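Local coordinates for protein putative phosphohistidine phosphatase, SixA (Nakamurella multipartita, PDB 4HBZ) that is probably a histidine phosphatase that removes phosphate from phosphohistidine or a related phosphorylated substrate, at residues S69-A72 against R73-Q76. Residues are numbered along the deposited sequence; the frame is centred on the assembly and turned at random.
Sequences STAA and RTRQ
T74 folds its hydroxyl back against the turn S69-A71 that leads from strand 65-69 into helix 72-81. OG1 stands between its own backbone N and carbonyl carbon (chi1 41°), and this torsion turns it toward the loop. There it lies 2.8 Å from A71 O and 2.9 Å from S69 O. S69 CB packs 3.2 Å from T74 OG1, so the hydroxyl is tightly enclosed by backbone oxygens and the buried S69 side chain. An ST turn shapes the loop: A71 N donates to S69 OG, 3.3 Å, nearly straight at 172°. A71 is the N-cap residue, and the helix takes up its bonding at once, R75 N giving to A71 O at 3.0 Å and Q76 N to A72 O at 2.8 Å.

The looser side is carried by R75 and Q76, both partly exposed. R75 runs extended beside T70, and its NE donates to T70 O at 2.8 Å; this oxygen lies in the guanidinium plane, at its edge, whereas NE sits 36° above the carbonyl plane. R75 NH2 passes T70 CG2 at 3.7 Å, and the guanidinium also makes a cation-pi contact with Y89. A leucine at R75 would probably leave T70 O without this donor and forfeit the charge beside Y89. Q76 runs extended, its CG against A72 O, while its OE1 bonds to L41 N.

Around the turn, S69 OG bonds to H120 NE2, T70 OG1 to D91 and H37, and R73 forms a salt bridge with D36 while touching H27. Side chains of the turn and of the first helical turn thus reach several separate polar partners, while R75 NE bonds to T70 O and the T74 hydroxyl lies close to two loop carbonyls. H27 and H120, next to this turn, probably belong to the catalytic pocket, as in other histidine phosphatases.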
ATOM      1  N   SER A  69      -2.655   6.393  -7.073  1.00 11.81           N
ATOM      2  CA  SER A  69      -3.549   6.451  -8.228  1.00 11.37           C
ATOM      3  C   SER A  69      -4.108   7.861  -8.430  1.00 11.78           C
ATOM      4  O   SER A  69      -4.395   8.589  -7.484  1.00 11.93           O
ATOM      5  CB  SER A  69      -4.706   5.485  -8.011  1.00 11.71           C
ATOM      6  OG  SER A  69      -5.696   5.646  -8.979  1.00 11.82           O
ATOM      7  N   THR A  70      -4.298   8.228  -9.687  1.00 11.98           N
ATOM      8  CA  THR A  70      -4.812   9.538 -10.056  1.00 13.33           C
ATOM      9  C   THR A  70      -6.318   9.699  -9.799  1.00 13.22           C
ATOM     10  O   THR A  70      -6.838  10.807  -9.862  1.00 13.66           O
ATOM     11  CB  THR A  70      -4.522   9.832 -11.513  1.00 14.62           C
ATOM     12  OG1 THR A  70      -4.972   8.710 -12.295  1.00 14.69           O
ATOM     13  CG2 THR A  70      -2.999  10.088 -11.716  1.00 15.38           C
ATOM     14  N   ALA A  71      -7.022   8.614  -9.474  1.00 12.96           N
ATOM     15  CA  ALA A  71      -8.464   8.703  -9.227  1.00 12.97           C
ATOM     16  C   ALA A  71      -8.729   9.693  -8.072  1.00 12.41           C
ATOM     17  O   ALA A  71      -7.929   9.781  -7.105  1.00 13.14           O
ATOM     18  CB  ALA A  71      -9.054   7.365  -8.890  1.00 13.29           C
ATOM     19  N   ALA A  72      -9.857  10.370  -8.129  1.00 12.35           N
ATOM     20  CA  ALA A  72     -10.260  11.276  -7.018  1.00 13.38           C
ATOM     21  C   ALA A  72     -10.238  10.530  -5.667  1.00 12.60           C
ATOM     22  O   ALA A  72      -9.780  11.046  -4.672  1.00 12.43           O
ATOM     23  CB  ALA A  72     -11.606  11.904  -7.271  1.00 13.45           C
ATOM     24  N   ARG A  73     -10.734   9.306  -5.630  1.00 12.32           N
ATOM     25  CA  ARG A  73     -10.900   8.627  -4.363  1.00 11.89           C
ATOM     26  C   ARG A  73      -9.612   8.243  -3.692  1.00 11.76           C
ATOM     27  O   ARG A  73      -9.508   8.233  -2.456  1.00 12.79           O
ATOM     28  CB  ARG A  73     -11.839   7.418  -4.503  1.00 11.71           C
ATOM     29  CG  ARG A  73     -11.390   6.323  -5.495  1.00 11.37           C
ATOM     30  CD  ARG A  73     -12.573   5.407  -5.785  1.00 12.31           C
ATOM     31  NE  ARG A  73     -12.332   4.349  -6.771  1.00 12.04           N
ATOM     32  CZ  ARG A  73     -12.557   4.471  -8.090  1.00 12.68           C
ATOM     33  NH1 ARG A  73     -12.813   5.659  -8.667  1.00 12.87           N
ATOM     34  NH2 ARG A  73     -12.502   3.403  -8.862  1.00 13.18           N
ATOM     35  N   THR A  74      -8.596   7.912  -4.486  1.00 11.31           N
ATOM     36  CA  THR A  74      -7.261   7.648  -3.979  1.00 11.35           C
ATOM     37  C   THR A  74      -6.557   8.966  -3.564  1.00 11.66           C
ATOM     38  O   THR A  74      -5.968   9.065  -2.507  1.00 12.41           O
ATOM     39  CB  THR A  74      -6.440   6.844  -5.021  1.00 12.12           C
ATOM     40  OG1 THR A  74      -6.711   7.381  -6.317  1.00 12.41           O
ATOM     41  CG2 THR A  74      -6.875   5.378  -5.028  1.00 11.72           C
ATOM     42  N   ARG A  75      -6.674  10.012  -4.379  1.00 12.61           N
ATOM     43  CA  ARG A  75      -6.168  11.350  -4.017  1.00 12.88           C
ATOM     44  C   ARG A  75      -6.777  11.833  -2.701  1.00 12.63           C
ATOM     45  O   ARG A  75      -6.043  12.333  -1.840  1.00 13.72           O
ATOM     46  CB  ARG A  75      -6.463  12.364  -5.121  1.00 14.56           C
ATOM     47  CG  ARG A  75      -5.697  12.149  -6.394  1.00 14.94           C
ATOM     48  CD  ARG A  75      -6.153  13.150  -7.468  1.00 17.11           C
ATOM     49  NE  ARG A  75      -5.442  13.017  -8.731  1.00 17.73           N
ATOM     50  CZ  ARG A  75      -4.275  13.607  -9.031  1.00 19.71           C
ATOM     51  NH1 ARG A  75      -3.670  14.459  -8.184  1.00 19.99           N
ATOM     52  NH2 ARG A  75      -3.754  13.391 -10.235  1.00 23.56           N
ATOM     53  N   GLN A  76      -8.078  11.668  -2.572  1.00 12.83           N
ATOM     54  CA  GLN A  76      -8.790  12.129  -1.392  1.00 13.43           C
ATOM     55  C   GLN A  76      -8.442  11.298  -0.175  1.00 13.50           C
ATOM     56  O   GLN A  76      -8.351  11.809   0.949  1.00 12.92           O
ATOM     57  CB  GLN A  76     -10.306  12.105  -1.636  1.00 13.59           C
ATOM     58  CG  GLN A  76     -10.726  13.228  -2.581  1.00 15.36           C
ATOM     59  CD  GLN A  76     -12.168  13.125  -3.014  1.00 16.98           C
ATOM     60  OE1 GLN A  76     -12.908  12.297  -2.522  1.00 19.60           O
ATOM     61  NE2 GLN A  76     -12.580  13.945  -3.993  1.00 19.28           N
TER